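PDB 4GL3: putative glucoamylase from Bacteroides uniformis, which probably hydrolyses glycosidic bonds in glucan chains. Local coordinates for residues L303-G311 with D363-W371. Residues are numbered along the deposited sequence; the frame is centred on the assembly and turned at random.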
loop_
_atom_site.group_PDB
_atom_site.type_symbol
_atom_site.label_atom_id
_atom_site.label_comp_id
_atom_site.label_asym_id
_atom_site.label_seq_id
_atom_site.Cartn_x
_atom_site.Cartn_y
_atom_site.Cartn_z
ATOM N N LEU A 303 -10.599 9.632 -6.178
ATOM C CA LEU A 303 -11.492 8.474 -6.022
ATOM C C LEU A 303 -10.704 7.156 -5.885
ATOM O O LEU A 303 -9.868 6.803 -6.735
ATOM C CB LEU A 303 -12.439 8.387 -7.228
ATOM C CG LEU A 303 -13.342 9.591 -7.512
ATOM C CD1 LEU A 303 -14.090 9.389 -8.828
ATOM C CD2 LEU A 303 -14.292 9.848 -6.347
ATOM N N THR A 304 -10.978 6.443 -4.793
ATOM C CA THR A 304 -10.397 5.142 -4.527
ATOM C C THR A 304 -11.316 4.341 -3.567
ATOM O O THR A 304 -12.317 4.862 -3.052
ATOM C CB THR A 304 -8.995 5.305 -3.948
ATOM O OG1 THR A 304 -8.305 4.063 -3.999
ATOM C CG2 THR A 304 -9.018 5.823 -2.473
ATOM N N ALA A 305 -10.964 3.080 -3.341
ATOM C CA ALA A 305 -11.691 2.211 -2.406
ATOM C C ALA A 305 -11.654 2.770 -0.987
ATOM O O ALA A 305 -10.576 3.124 -0.469
ATOM C CB ALA A 305 -11.134 0.760 -2.417
ATOM N N SER A 306 -12.815 2.791 -0.347
ATOM C CA SER A 306 -12.904 3.258 1.027
ATOM C C SER A 306 -14.296 3.031 1.599
ATOM O O SER A 306 -15.210 2.623 0.875
ATOM C CB SER A 306 -12.596 4.764 1.041
ATOM O OG SER A 306 -13.634 5.514 0.449
ATOM N N ASP A 307 -14.480 3.403 2.873
ATOM C CA ASP A 307 -15.813 3.534 3.437
ATOM C C ASP A 307 -16.612 4.582 2.648
ATOM O O ASP A 307 -16.049 5.431 1.923
ATOM C CB ASP A 307 -15.749 3.916 4.927
ATOM C CG ASP A 307 -15.370 2.747 5.845
ATOM O OD1 ASP A 307 -15.236 1.583 5.384
ATOM O OD2 ASP A 307 -15.226 3.005 7.061
ATOM N N GLY A 308 -17.932 4.499 2.789
ATOM C CA GLY A 308 -18.851 5.345 2.080
ATOM C C GLY A 308 -20.155 5.472 2.830
ATOM O O GLY A 308 -20.468 4.650 3.678
ATOM N N ASP A 309 -20.921 6.495 2.506
ATOM C CA ASP A 309 -22.202 6.704 3.158
ATOM C C ASP A 309 -23.179 5.529 2.972
ATOM O O ASP A 309 -24.025 5.325 3.815
ATOM C CB ASP A 309 -22.844 8.017 2.723
ATOM C CG ASP A 309 -22.988 8.141 1.194
ATOM O OD1 ASP A 309 -21.968 8.078 0.470
ATOM O OD2 ASP A 309 -24.122 8.340 0.728
ATOM N N LYS A 310 -23.041 4.751 1.909
ATOM C CA LYS A 310 -23.893 3.588 1.684
ATOM C C LYS A 310 -23.138 2.284 1.934
ATOM O O LYS A 310 -23.651 1.209 1.680
ATOM C CB LYS A 310 -24.378 3.585 0.229
ATOM C CG LYS A 310 -25.162 4.825 -0.221
ATOM C CD LYS A 310 -26.467 4.998 0.551
ATOM C CE LYS A 310 -27.588 5.490 -0.366
ATOM N NZ LYS A 310 -28.571 6.349 0.346
ATOM N N GLY A 311 -21.901 2.374 2.398
ATOM C CA GLY A 311 -21.088 1.188 2.622
ATOM C C GLY A 311 -19.781 1.265 1.848
ATOM O O GLY A 311 -19.575 2.183 1.043
ATOM N N ASP A 363 -11.621 8.665 6.907
ATOM C CA ASP A 363 -11.425 7.835 5.729
ATOM C C ASP A 363 -11.956 8.386 4.421
ATOM O O ASP A 363 -11.361 8.133 3.371
ATOM C CB ASP A 363 -12.060 6.482 5.937
ATOM C CG ASP A 363 -11.537 5.457 4.959
ATOM O OD1 ASP A 363 -10.281 5.326 4.825
ATOM O OD2 ASP A 363 -12.377 4.747 4.370
ATOM N N ALA A 364 -13.088 9.077 4.486
ATOM C CA ALA A 364 -13.824 9.495 3.301
ATOM C C ALA A 364 -14.940 10.441 3.698
ATOM O O ALA A 364 -15.321 10.548 4.885
ATOM C CB ALA A 364 -14.400 8.281 2.538
ATOM N N PHE A 365 -15.477 11.109 2.696
ATOM C CA PHE A 365 -16.606 12.011 2.877
ATOM C C PHE A 365 -17.417 12.134 1.598
ATOM O O PHE A 365 -16.939 11.848 0.487
ATOM C CB PHE A 365 -16.185 13.430 3.375
ATOM C CG PHE A 365 -15.314 14.187 2.396
ATOM C CD1 PHE A 365 -13.931 13.976 2.353
ATOM C CD2 PHE A 365 -15.874 15.096 1.501
ATOM C CE1 PHE A 365 -13.139 14.674 1.451
ATOM C CE2 PHE A 365 -15.089 15.755 0.587
ATOM C CZ PHE A 365 -13.723 15.540 0.548
ATOM N N ASN A 366 -18.660 12.553 1.781
ATOM C CA ASN A 366 -19.612 12.780 0.691
ATOM C C ASN A 366 -20.331 14.089 0.954
ATOM O O ASN A 366 -21.272 14.138 1.758
ATOM C CB ASN A 366 -20.612 11.628 0.608
ATOM C CG ASN A 366 -21.607 11.778 -0.542
ATOM O OD1 ASN A 366 -22.019 12.894 -0.907
ATOM N ND2 ASN A 366 -22.000 10.644 -1.123
ATOM N N LEU A 367 -19.895 15.169 0.309
ATOM C CA LEU A 367 -20.508 16.479 0.555
ATOM C C LEU A 367 -21.963 16.548 0.065
ATOM O O LEU A 367 -22.759 17.298 0.633
ATOM C CB LEU A 367 -19.667 17.604 -0.069
ATOM C CG LEU A 367 -18.282 17.828 0.536
ATOM C CD1 LEU A 367 -17.639 19.065 -0.077
ATOM C CD2 LEU A 367 -18.359 17.947 2.052
ATOM N N THR A 368 -22.320 15.764 -0.963
ATOM C CA THR A 368 -23.702 15.743 -1.466
ATOM C C THR A 368 -24.640 15.203 -0.392
ATOM O O THR A 368 -25.714 15.740 -0.233
ATOM C CB THR A 368 -23.891 14.896 -2.765
ATOM O OG1 THR A 368 -22.893 15.250 -3.737
ATOM C CG2 THR A 368 -25.299 15.119 -3.373
ATOM N N GLU A 369 -24.260 14.138 0.321
ATOM C CA GLU A 369 -25.124 13.572 1.382
ATOM C C GLU A 369 -24.767 14.111 2.773
ATOM O O GLU A 369 -25.285 13.631 3.772
ATOM C CB GLU A 369 -25.041 12.046 1.425
ATOM C CG GLU A 369 -25.204 11.333 0.091
ATOM C CD GLU A 369 -26.547 11.567 -0.565
ATOM O OE1 GLU A 369 -27.533 11.801 0.156
ATOM O OE2 GLU A 369 -26.617 11.503 -1.812
ATOM N N ASN A 370 -23.860 15.082 2.825
ATOM C CA ASN A 370 -23.356 15.667 4.066
ATOM C C ASN A 370 -22.807 14.633 5.050
ATOM O O ASN A 370 -23.075 14.696 6.231
ATOM C CB ASN A 370 -24.447 16.553 4.706
ATOM C CG ASN A 370 -23.909 17.440 5.814
ATOM O OD1 ASN A 370 -22.740 17.839 5.820
ATOM N ND2 ASN A 370 -24.755 17.738 6.774
ATOM N N TRP A 371 -22.026 13.689 4.552
ATOM C CA TRP A 371 -21.533 12.583 5.348
ATOM C C TRP A 371 -20.013 12.615 5.439
ATOM O O TRP A 371 -19.306 12.834 4.447
ATOM C CB TRP A 371 -22.023 11.269 4.729
ATOM C CG TRP A 371 -21.447 10.045 5.341
ATOM C CD1 TRP A 371 -21.932 9.373 6.415
ATOM C CD2 TRP A 371 -20.276 9.331 4.908
ATOM N NE1 TRP A 371 -21.133 8.288 6.688
ATOM C CE2 TRP A 371 -20.117 8.233 5.772
ATOM C CE3 TRP A 371 -19.363 9.504 3.859
ATOM C CZ2 TRP A 371 -19.055 7.339 5.662
ATOM C CZ3 TRP A 371 -18.318 8.602 3.732
ATOM C CH2 TRP A 371 -18.173 7.517 4.627
#
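W371 lies with one face of its indole under the backbone of G308 and D309. The peptide carbon G308 C sits 3.4 Å from W371 CH2, near the rim of the six-membered ring. D309 CA stands over the five-membered ring, 3.8 Å from its centroid and 16° off the normal, a CH-pi contact. W371 CG is anti to its own backbone N (chi1 172°), which carries the ring across from its hairpin to the type I turn G308-G311. Cut back to alanine, W371 would lose its indole, and the G308-D309 peptide is likely to be left without its floor.

Nearer the hairpin turn, N366 ND2 donates to D309 OD1 at 3.0 Å, coming from above the carboxylate plane. The two flat groups are steeply turned, 83° apart. N366 OD1 accepts from E369 N, an Asx motif. The hairpin 365-366/371-372 has a G1 beta bulge, N370 and W371 facing N366. The CG of E369 lies beside D309 OD2.

Beyond the CH2 side, D307 N donates to D363 OD2 at 2.9 Å. The A364 methyl rests against D307 O, and S306 OG donates to that same oxygen; the hydroxyl is bonded to T325 too. The contact thus ties the loop after strand 305-306 to the hairpin, within the putative glucoamylase family region, its centre about 20 Å from that of the chain. D307 OD2 and D363 OD2 come within 4.3 Å, and D380 is a further acid close to D363. R44 and S375 both bind D307 OD2; the salt bridge to R44 would probably offset the charge of D307 where it nears D363.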